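Local coordinates for protein acetylene hydratase (Pelobacter acetylenicus, PDB 2E7Z) that catalyses the non-redox hydration of acetylene to acetaldehyde, using a tungsten-bis(molybdopterin guanine dinucleotide) cofactor and a [4Fe-4S] cluster, at residues M123-S128 with I337-A342; F474-Q479 with Q534-S539; P595-A600 with G719-A724. All blocks are in the same frame, centred on the assembly; numbering follows the deposited sequence.

Interaction 1. Residues M123-S128 with I337-A342; sequences MNLLGS and IQMHEA
Q338 offers its backbone carbonyl to the side-chain amide of N124: ND2 of N124 lies 2.9 Å from O of Q338, with an N-H...O angle of 157°. The acceptor sits close to the amide plane of N124, whereas ND2 stands above the plane of the Q338 carbonyl. Next in the chain, M339 has a positive phi of 55° where the polypeptide leaves helix 334-337. Its carbonyl O comes within 3.5 Å of CB of N124, and its side chain bends at chi3 (55°), bringing CE to 3.8 Å from CD2 of L125. These two apolar chains cross at a slant, and M339 also touches R121, one turn before L125 in helix 118-126. N124 and L125 belong to the last turn of helix 118-126 in the molybdopterin oxidoreductase fold of the DMSO reductase family. Their helix neighbours M123 and L126 rest on strand 103-107 of the mixed sheet, a strand that runs directly into T108-N111, residues that bind the W-bis-MGD cofactor. The loop 338-342 thus covers a different side of this helix from the sheet. At H340, NE2 donates to OE1 of Q338 (2.7 Å) from above the plane of that amide carbonyl. ND1 of the same imidazole is hydrogen-bonded to Y362 OH, so Q338 and Y362 hold the ring at its two nitrogens; ND2 of N124 lies 3.2 Å from ND1. F387 meets this ring edge-to-face. Finally, A342 turns CB toward the helix end, where a single water donates to O of A342 and to O of N124, at 2.8 Å from each.

Interaction 2. Residues F474-Q479 with Q534-S539; sequences FGNTSQ and QYTYMS
F474 holds CG between its backbone N and carbonyl carbon (chi1 64°). M538 turns at chi2 (-57°), which sets SD 3.7 Å from CB of F474, and the bend at chi3 brings CE against the same CB. T477 has OG1 in the position that CG takes in F474, directed at O of Q534, though its place is less sure. The segments form a two-stranded antiparallel ladder, with strand directions 172° apart, joining chain parts separated by 54 residues of helices and loops. G475 and Y537 are the hydrogen-bonded pair, with G475 N to Y537 O at 3.0 Å and Y537 N to G475 O at 2.9 Å. They are flanked by the non-hydrogen-bonded pairs F474-M538 and N476-T536, all four of whose side chains leave on the same face. There N476 and T536 lie side by side; OD1 of N476 is bonded to T36, and its side chain touches V5, the neighbour of the cluster ligand C6. On the other face the Y537 ring takes CG2 of T477 at its edge, in plane, while NE2 of Q534 stands over one face toward the rim. That NE2 also donates to O of T536 at 2.8 Å. O of Y535 accepts from N of T477 at 2.9 Å, and a water 2.7 Å from O of Y535 also donates to O of T477 at 3.0 Å.

Interaction 3. Residues P595-A600 with G719-A724; sequences PLILFA and GILAKA. With MGD (2-amino-5,6-dimercapto-7-methyl-3,7,8a,9-tetrahydro-8-oxa-1,3,9,10-tetraaza-anthracen-4-one guanosine dinucleotide), chain F.
L596 carries its side chain alongside the backbone of A722 and on to A724. Its CB lies 3.3 Å from O of A722, CG is slightly farther from the same oxygen, and CD1 ends 3.9 Å from CB of A724, with I669 of strand 668-671 nearby. The backbone of L596 pairs with A722 in both directions: L596 N to A722 O is 2.9 Å, A722 N to L596 O 2.7 Å. One further bond, L598 N to I720 O, continues the ladder. This antiparallel pairing is part of the six-stranded sheet of the molybdopterin dinucleotide-binding domain, of the double-psi beta-barrel clan; the N-to-C directions of the two short strands are 105° apart, well short of antiparallel. On the opposite face from L596, CD1 of I597 meets CD2 of L721 at 3.6 Å in the non-hydrogen-bonded pair. L598 and I720 run side by side, CD2 to CG2. Beyond the ladder F599, with CG anti to its backbone N (chi1 157°), lays one ring face against the cofactor: CE1 is 3.2 Å from the guanine C8 of MGD, and CZ is 3.3 Å from the ribose C2'. Y215, another cofactor-binding residue, also meets this ring.

In the fold
Interaction 3 is the buried contact; interactions 1 and 2 are partly buried and lie across the chain's centre from it. Their centres are 28 Å apart, and each over 40 Å from that of interaction 3. None shares a helix or strand with another. Interaction 1 joins a helix end to a loop through a side-chain amide bonded to a backbone carbonyl, a shared water and one leucine-methionine contact. Interactions 2 and 3 are both antiparallel ladders, but 474-479/534-539 is a two-stranded sheet of mixed polar and apolar side chains, with the side chain of N476 about 10 Å from the iron-sulfur cluster, whereas 595-600/719-724 is aliphatic, lies within a larger sheet and reaches a bound MGD.

Interaction 1. Residues M123-S128 with I337-A342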
loop_
_atom_site.group_PDB
_atom_site.type_symbol
_atom_site.label_atom_id
_atom_site.label_comp_id
_atom_site.label_asym_id
_atom_site.label_seq_id
_atom_site.Cartn_x
_atom_site.Cartn_y
_atom_site.Cartn_z
ATOM N N MET A 123 11.657 -10.444 -14.424
ATOM C CA MET A 123 10.570 -11.407 -14.432
ATOM C C MET A 123 9.996 -11.578 -15.843
ATOM O O MET A 123 9.672 -12.699 -16.234
ATOM C CB MET A 123 9.448 -10.988 -13.487
ATOM C CG MET A 123 9.899 -11.011 -12.024
ATOM S SD MET A 123 8.491 -10.665 -10.914
ATOM C CE MET A 123 7.589 -12.238 -11.032
ATOM N N ASN A 124 9.884 -10.478 -16.591
ATOM C CA ASN A 124 9.277 -10.525 -17.936
ATOM C C ASN A 124 10.164 -11.241 -18.922
ATOM O O ASN A 124 9.662 -11.948 -19.785
ATOM C CB ASN A 124 8.906 -9.106 -18.363
ATOM C CG ASN A 124 7.683 -8.593 -17.604
ATOM O OD1 ASN A 124 6.876 -9.393 -17.119
ATOM N ND2 ASN A 124 7.529 -7.270 -17.519
ATOM N N LEU A 125 11.478 -11.128 -18.737
ATOM C CA LEU A 125 12.418 -11.881 -19.553
ATOM C C LEU A 125 12.439 -13.358 -19.171
ATOM O O LEU A 125 12.583 -14.215 -20.040
ATOM C CB LEU A 125 13.835 -11.290 -19.456
ATOM C CG LEU A 125 13.945 -9.908 -20.098
ATOM C CD1 LEU A 125 15.166 -9.181 -19.640
ATOM C CD2 LEU A 125 13.993 -10.051 -21.640
ATOM N N LEU A 126 12.322 -13.679 -17.887
ATOM C CA LEU A 126 12.248 -15.088 -17.517
ATOM C C LEU A 126 10.947 -15.728 -17.987
ATOM O O LEU A 126 10.940 -16.903 -18.373
ATOM C CB LEU A 126 12.310 -15.254 -16.007
ATOM C CG LEU A 126 13.627 -15.245 -15.256
ATOM C CD1 LEU A 126 13.319 -15.662 -13.808
ATOM C CD2 LEU A 126 14.736 -16.155 -15.813
ATOM N N GLY A 127 9.854 -14.964 -17.935
ATOM C CA GLY A 127 8.516 -15.410 -18.346
ATOM C C GLY A 127 7.539 -15.560 -17.203
ATOM O O GLY A 127 6.534 -16.229 -17.339
ATOM N N SER A 128 7.841 -14.958 -16.043
ATOM C CA SER A 128 6.904 -15.050 -14.912
ATOM C C SER A 128 6.044 -13.799 -14.782
ATOM O O SER A 128 6.560 -12.700 -14.598
ATOM C CB SER A 128 7.596 -15.212 -13.548
ATOM O OG SER A 128 6.518 -15.312 -12.618
ATOM N N ILE A 337 11.253 0.475 -18.843
ATOM C CA ILE A 337 12.358 -0.366 -18.343
ATOM C C ILE A 337 11.827 -1.764 -17.986
ATOM O O ILE A 337 12.502 -2.764 -18.203
ATOM C CB ILE A 337 13.114 0.330 -17.158
ATOM C CG1 ILE A 337 13.789 1.581 -17.717
ATOM C CG2 ILE A 337 14.146 -0.620 -16.529
ATOM C CD1 ILE A 337 14.336 2.531 -16.663
ATOM N N GLN A 338 10.602 -1.827 -17.484
ATOM C CA GLN A 338 10.001 -3.108 -17.077
ATOM C C GLN A 338 9.731 -4.092 -18.236
ATOM O O GLN A 338 9.585 -5.277 -17.988
ATOM C CB GLN A 338 8.715 -2.876 -16.294
ATOM C CG GLN A 338 8.959 -2.209 -14.961
ATOM C CD GLN A 338 7.698 -1.923 -14.179
ATOM O OE1 GLN A 338 6.662 -1.598 -14.789
ATOM N NE2 GLN A 338 7.759 -1.998 -12.824
ATOM N N MET A 339 9.624 -3.603 -19.485
ATOM C CA MET A 339 9.509 -4.486 -20.672
ATOM C C MET A 339 8.362 -5.453 -20.526
ATOM O O MET A 339 8.501 -6.642 -20.838
ATOM C CB MET A 339 10.814 -5.251 -20.885
ATOM C CG MET A 339 11.895 -4.378 -21.426
ATOM S SD MET A 339 13.448 -5.274 -21.738
ATOM C CE MET A 339 12.920 -6.618 -22.822
ATOM N N HIS A 340 7.198 -4.939 -20.113
ATOM C CA HIS A 340 5.972 -5.749 -20.146
ATOM C C HIS A 340 5.625 -6.308 -21.521
ATOM O O HIS A 340 5.059 -7.387 -21.613
ATOM C CB HIS A 340 4.795 -4.940 -19.617
ATOM C CG HIS A 340 4.978 -4.520 -18.195
ATOM N ND1 HIS A 340 4.910 -5.406 -17.141
ATOM C CD2 HIS A 340 5.246 -3.304 -17.660
ATOM C CE1 HIS A 340 5.128 -4.751 -16.009
ATOM N NE2 HIS A 340 5.321 -3.471 -16.290
ATOM N N GLU A 341 6.009 -5.603 -22.567
ATOM C CA GLU A 341 5.648 -6.143 -23.874
ATOM C C GLU A 341 6.398 -7.432 -24.170
ATOM O O GLU A 341 5.849 -8.287 -24.885
ATOM C CB GLU A 341 5.760 -5.117 -25.004
ATOM C CG GLU A 341 5.216 -5.635 -26.323
ATOM C CD GLU A 341 3.703 -5.736 -26.351
ATOM O OE1 GLU A 341 3.043 -4.695 -26.217
ATOM O OE2 GLU A 341 3.172 -6.850 -26.565
ATOM N N ALA A 342 7.581 -7.622 -23.592
ATOM C CA ALA A 342 8.361 -8.818 -23.794
ATOM C C ALA A 342 7.751 -10.081 -23.220
ATOM O O ALA A 342 8.082 -11.163 -23.688
ATOM C CB ALA A 342 9.769 -8.652 -23.270
HETATM O O HOH W 1 10.001 -12.828 -22.398
#

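Interaction 2. Residues F474-Q479 with Q534-S539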
loop_
_atom_site.group_PDB
_atom_site.type_symbol
_atom_site.label_atom_id
_atom_site.label_comp_id
_atom_site.label_asym_id
_atom_site.label_seq_id
_atom_site.Cartn_x
_atom_site.Cartn_y
_atom_site.Cartn_z
ATOM N N PHE A 474 6.276 14.325 -9.498
ATOM C CA PHE A 474 7.516 14.988 -9.131
ATOM C C PHE A 474 8.438 13.940 -8.569
ATOM O O PHE A 474 8.002 12.840 -8.200
ATOM C CB PHE A 474 7.274 16.065 -8.061
ATOM C CG PHE A 474 6.786 15.512 -6.753
ATOM C CD1 PHE A 474 5.430 15.312 -6.533
ATOM C CD2 PHE A 474 7.678 15.190 -5.735
ATOM C CE1 PHE A 474 4.986 14.794 -5.328
ATOM C CE2 PHE A 474 7.236 14.655 -4.531
ATOM C CZ PHE A 474 5.878 14.461 -4.332
ATOM N N GLY A 475 9.711 14.295 -8.479
ATOM C CA GLY A 475 10.666 13.448 -7.761
ATOM C C GLY A 475 11.523 14.291 -6.848
ATOM O O GLY A 475 11.976 15.363 -7.250
ATOM N N ASN A 476 11.716 13.821 -5.617
ATOM C CA ASN A 476 12.746 14.367 -4.721
ATOM C C ASN A 476 14.029 13.555 -4.802
ATOM O O ASN A 476 13.997 12.331 -4.764
ATOM C CB ASN A 476 12.254 14.377 -3.267
ATOM C CG ASN A 476 11.118 15.365 -3.040
ATOM O OD1 ASN A 476 10.137 15.067 -2.356
ATOM N ND2 ASN A 476 11.229 16.524 -3.648
ATOM N N THR A 477 15.158 14.239 -4.903
ATOM C CA THR A 477 16.443 13.548 -4.829
ATOM C C THR A 477 16.809 13.178 -3.388
ATOM O O THR A 477 16.465 13.893 -2.448
ATOM C CB THR A 477 17.551 14.421 -5.446
ATOM O OG1 THR A 477 17.560 15.691 -4.768
ATOM C CG2 THR A 477 17.292 14.642 -6.930
ATOM N N SER A 478 17.505 12.053 -3.253
ATOM C CA SER A 478 18.026 11.591 -1.986
ATOM C C SER A 478 19.518 11.345 -2.101
ATOM O O SER A 478 19.953 10.541 -2.917
ATOM C CB SER A 478 17.332 10.299 -1.583
ATOM O OG SER A 478 17.657 10.012 -0.243
ATOM N N GLN A 479 20.306 12.025 -1.276
ATOM C CA GLN A 479 21.743 11.797 -1.268
ATOM C C GLN A 479 22.106 10.615 -0.410
ATOM O O GLN A 479 21.446 10.358 0.620
ATOM C CB GLN A 479 22.448 13.055 -0.773
ATOM C CG GLN A 479 22.196 14.283 -1.645
ATOM C CD GLN A 479 23.051 15.434 -1.195
ATOM O OE1 GLN A 479 22.843 15.997 -0.124
ATOM N NE2 GLN A 479 24.069 15.738 -1.978
ATOM N N GLN A 534 19.803 19.515 -6.887
ATOM C CA GLN A 534 18.513 20.161 -6.777
ATOM C C GLN A 534 17.568 19.246 -6.025
ATOM O O GLN A 534 17.575 18.032 -6.243
ATOM C CB GLN A 534 17.985 20.415 -8.176
ATOM C CG GLN A 534 16.619 21.089 -8.192
ATOM C CD GLN A 534 16.205 21.594 -9.569
ATOM O OE1 GLN A 534 16.982 22.247 -10.262
ATOM N NE2 GLN A 534 14.964 21.322 -9.956
ATOM N N TYR A 535 16.778 19.822 -5.119
ATOM C CA TYR A 535 15.890 19.028 -4.277
ATOM C C TYR A 535 14.822 18.263 -5.033
ATOM O O TYR A 535 14.571 17.089 -4.747
ATOM C CB TYR A 535 15.144 19.902 -3.273
ATOM C CG TYR A 535 15.960 20.444 -2.143
ATOM C CD1 TYR A 535 16.892 19.658 -1.480
ATOM C CD2 TYR A 535 15.727 21.733 -1.679
ATOM C CE1 TYR A 535 17.622 20.173 -0.394
ATOM C CE2 TYR A 535 16.427 22.249 -0.616
ATOM C CZ TYR A 535 17.380 21.473 0.033
ATOM O OH TYR A 535 18.104 21.974 1.100
ATOM N N THR A 536 14.143 18.953 -5.953
ATOM C CA THR A 536 12.892 18.441 -6.518
ATOM C C THR A 536 12.793 18.749 -7.997
ATOM O O THR A 536 13.093 19.869 -8.406
ATOM C CB THR A 536 11.701 19.153 -5.830
ATOM O OG1 THR A 536 11.839 19.029 -4.408
ATOM C CG2 THR A 536 10.347 18.589 -6.308
ATOM N N TYR A 537 12.323 17.774 -8.771
ATOM C CA TYR A 537 12.066 17.963 -10.183
ATOM C C TYR A 537 10.600 17.706 -10.472
ATOM O O TYR A 537 10.120 16.582 -10.301
ATOM C CB TYR A 537 12.924 17.006 -11.001
ATOM C CG TYR A 537 14.402 17.301 -10.885
ATOM C CD1 TYR A 537 15.173 16.735 -9.878
ATOM C CD2 TYR A 537 15.031 18.140 -11.798
ATOM C CE1 TYR A 537 16.544 17.004 -9.785
ATOM C CE2 TYR A 537 16.385 18.409 -11.728
ATOM C CZ TYR A 537 17.134 17.845 -10.723
ATOM O OH TYR A 537 18.483 18.125 -10.674
ATOM N N MET A 538 9.892 18.751 -10.906
ATOM C CA MET A 538 8.483 18.617 -11.238
ATOM C C MET A 538 8.305 18.044 -12.629
ATOM O O MET A 538 9.074 18.364 -13.539
ATOM C CB MET A 538 7.775 19.984 -11.164
ATOM C CG MET A 538 7.897 20.687 -9.807
ATOM S SD MET A 538 7.294 19.745 -8.380
ATOM C CE MET A 538 5.661 19.278 -8.952
ATOM N N SER A 539 7.285 17.208 -12.794
ATOM C CA SER A 539 6.936 16.660 -14.097
ATOM C C SER A 539 5.923 17.560 -14.796
ATOM O O SER A 539 5.062 18.176 -14.150
ATOM C CB SER A 539 6.290 15.279 -13.950
ATOM O OG SER A 539 6.060 14.690 -15.217
HETATM O O HOH W 2 14.831 16.422 -2.102
#

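Interaction 3. Residues P595-A600 with G719-A724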
loop_
_atom_site.group_PDB
_atom_site.type_symbol
_atom_site.label_atom_id
_atom_site.label_comp_id
_atom_site.label_asym_id
_atom_site.label_seq_id
_atom_site.Cartn_x
_atom_site.Cartn_y
_atom_site.Cartn_z
ATOM N N PRO A 595 -19.495 -10.642 19.307
ATOM C CA PRO A 595 -20.265 -9.398 19.417
ATOM C C PRO A 595 -19.576 -8.132 18.908
ATOM O O PRO A 595 -20.237 -7.083 18.791
ATOM C CB PRO A 595 -20.535 -9.289 20.922
ATOM C CG PRO A 595 -19.445 -10.020 21.571
ATOM C CD PRO A 595 -18.921 -11.060 20.596
ATOM N N LEU A 596 -18.275 -8.222 18.618
ATOM C CA LEU A 596 -17.475 -7.026 18.294
ATOM C C LEU A 596 -17.241 -6.890 16.804
ATOM O O LEU A 596 -16.914 -7.868 16.165
ATOM C CB LEU A 596 -16.124 -7.076 19.000
ATOM C CG LEU A 596 -16.135 -7.267 20.521
ATOM C CD1 LEU A 596 -14.766 -7.675 21.039
ATOM C CD2 LEU A 596 -16.626 -5.998 21.232
ATOM N N ILE A 597 -17.411 -5.688 16.255
ATOM C CA ILE A 597 -17.009 -5.404 14.872
ATOM C C ILE A 597 -15.504 -5.111 14.843
ATOM O O ILE A 597 -15.011 -4.301 15.626
ATOM C CB ILE A 597 -17.861 -4.247 14.256
ATOM C CG1 ILE A 597 -19.270 -4.767 13.883
ATOM C CG2 ILE A 597 -17.169 -3.587 13.069
ATOM C CD1 ILE A 597 -19.327 -5.738 12.692
ATOM N N LEU A 598 -14.780 -5.794 13.950
ATOM C CA LEU A 598 -13.327 -5.693 13.893
ATOM C C LEU A 598 -12.800 -4.579 13.014
ATOM O O LEU A 598 -13.276 -4.363 11.907
ATOM C CB LEU A 598 -12.752 -7.002 13.341
ATOM C CG LEU A 598 -11.221 -7.147 13.308
ATOM C CD1 LEU A 598 -10.704 -7.369 14.719
ATOM C CD2 LEU A 598 -10.839 -8.306 12.388
ATOM N N PHE A 599 -11.768 -3.925 13.538
ATOM C CA PHE A 599 -10.922 -3.006 12.790
ATOM C C PHE A 599 -9.466 -3.485 12.952
ATOM O O PHE A 599 -8.928 -3.428 14.042
ATOM C CB PHE A 599 -11.146 -1.581 13.367
ATOM C CG PHE A 599 -10.011 -0.617 13.121
ATOM C CD1 PHE A 599 -9.306 -0.631 11.920
ATOM C CD2 PHE A 599 -9.698 0.364 14.077
ATOM C CE1 PHE A 599 -8.268 0.248 11.692
ATOM C CE2 PHE A 599 -8.646 1.254 13.852
ATOM C CZ PHE A 599 -7.941 1.191 12.647
ATOM N N ALA A 600 -8.838 -3.971 11.877
ATOM C CA ALA A 600 -7.407 -4.304 11.913
ATOM C C ALA A 600 -6.606 -3.150 11.335
ATOM O O ALA A 600 -6.827 -2.773 10.193
ATOM C CB ALA A 600 -7.141 -5.581 11.095
ATOM N N GLY A 719 -16.945 -5.177 8.929
ATOM C CA GLY A 719 -17.376 -6.285 8.076
ATOM C C GLY A 719 -16.985 -7.661 8.550
ATOM O O GLY A 719 -17.227 -8.651 7.859
ATOM N N ILE A 720 -16.413 -7.706 9.742
ATOM C CA ILE A 720 -15.968 -8.953 10.376
ATOM C C ILE A 720 -16.365 -8.870 11.841
ATOM O O ILE A 720 -16.204 -7.825 12.465
ATOM C CB ILE A 720 -14.423 -9.127 10.297
ATOM C CG1 ILE A 720 -13.941 -9.355 8.861
ATOM C CG2 ILE A 720 -13.942 -10.277 11.169
ATOM C CD1 ILE A 720 -12.396 -9.249 8.799
ATOM N N LEU A 721 -16.869 -9.971 12.388
ATOM C CA LEU A 721 -17.197 -10.052 13.798
ATOM C C LEU A 721 -16.086 -10.761 14.564
ATOM O O LEU A 721 -15.375 -11.648 14.030
ATOM C CB LEU A 721 -18.547 -10.757 13.986
ATOM C CG LEU A 721 -19.767 -10.007 13.426
ATOM C CD1 LEU A 721 -20.934 -10.968 13.189
ATOM C CD2 LEU A 721 -20.171 -8.833 14.333
ATOM N N ALA A 722 -15.935 -10.359 15.819
ATOM C CA ALA A 722 -14.909 -10.892 16.707
ATOM C C ALA A 722 -15.410 -11.053 18.143
ATOM O O ALA A 722 -16.360 -10.379 18.575
ATOM C CB ALA A 722 -13.674 -10.007 16.682
ATOM N N LYS A 723 -14.739 -11.939 18.874
ATOM C CA LYS A 723 -14.918 -12.039 20.320
ATOM C C LYS A 723 -13.582 -11.799 21.006
ATOM O O LYS A 723 -12.514 -11.999 20.403
ATOM C CB LYS A 723 -15.463 -13.412 20.722
ATOM C CG LYS A 723 -14.536 -14.578 20.371
ATOM C CD LYS A 723 -15.003 -15.896 20.975
ATOM C CE LYS A 723 -16.033 -16.551 20.114
ATOM N NZ LYS A 723 -16.163 -18.025 20.390
ATOM N N ALA A 724 -13.645 -11.359 22.260
ATOM C CA ALA A 724 -12.444 -11.123 23.039
ATOM C C ALA A 724 -12.603 -11.832 24.374
ATOM O O ALA A 724 -13.670 -11.758 25.001
ATOM C CB ALA A 724 -12.231 -9.643 23.244
HETATM P PB MGD F . -4.533 3.789 10.740
HETATM O O1B MGD F . -3.634 4.540 11.686
HETATM O O2B MGD F . -4.399 2.295 10.660
HETATM O O3B MGD F . -4.353 4.346 9.242
HETATM O O3A MGD F . -2.800 5.694 7.843
HETATM P PA MGD F . -4.132 5.846 8.717
HETATM O O1A MGD F . -5.278 6.081 7.765
HETATM O O2A MGD F . -3.859 6.870 9.803
HETATM O "O5'" MGD F . -6.061 4.142 11.112
HETATM C "C5'" MGD F . -6.379 5.517 11.218
HETATM C "C4'" MGD F . -7.862 5.672 11.499
HETATM O "O4'" MGD F . -8.622 4.944 10.527
HETATM C "C3'" MGD F . -8.228 5.109 12.869
HETATM O "O3'" MGD F . -8.583 6.188 13.736
HETATM C "C2'" MGD F . -9.407 4.198 12.610
HETATM O "O2'" MGD F . -10.488 4.361 13.526
HETATM C "C1'" MGD F . -9.820 4.620 11.205
HETATM N N9 MGD F . -10.631 3.609 10.500
HETATM C C8 MGD F . -10.534 2.268 10.571
HETATM N N7 MGD F . -11.446 1.651 9.776
HETATM C C5 MGD F . -12.171 2.639 9.197
HETATM C C6 MGD F . -13.299 2.725 8.246
HETATM O O6 MGD F . -13.850 1.690 7.814
HETATM N N1 MGD F . -13.725 3.945 7.884
HETATM C C2 MGD F . -13.172 5.086 8.344
HETATM N N2 MGD F . -13.660 6.274 7.912
HETATM N N3 MGD F . -12.128 5.081 9.219
HETATM C C4 MGD F . -11.614 3.918 9.661
HETATM C C10 MGD F . -2.480 4.577 7.017
HETATM C C11 MGD F . -1.055 4.881 6.560
HETATM O O11 MGD F . -0.248 5.181 7.710
HETATM C C12 MGD F . -0.433 3.768 5.742
HETATM S S12 MGD F . -1.383 2.844 4.684
HETATM C C13 MGD F . 0.878 3.489 5.830
HETATM S S13 MGD F . 1.655 2.369 4.807
HETATM C C14 MGD F . 1.732 4.132 6.875
HETATM N N15 MGD F . 1.906 3.237 8.011
HETATM C C16 MGD F . 2.418 3.760 9.146
HETATM C C17 MGD F . 3.012 2.945 10.227
HETATM O O17 MGD F . 3.057 1.695 10.144
HETATM N N18 MGD F . 3.487 3.588 11.309
HETATM C C19 MGD F . 3.434 4.930 11.448
HETATM N N19 MGD F . 3.947 5.488 12.565
HETATM N N20 MGD F . 2.896 5.742 10.502
HETATM C C21 MGD F . 2.386 5.220 9.368
HETATM N N22 MGD F . 1.844 6.021 8.435
HETATM C C23 MGD F . 1.097 5.453 7.331
#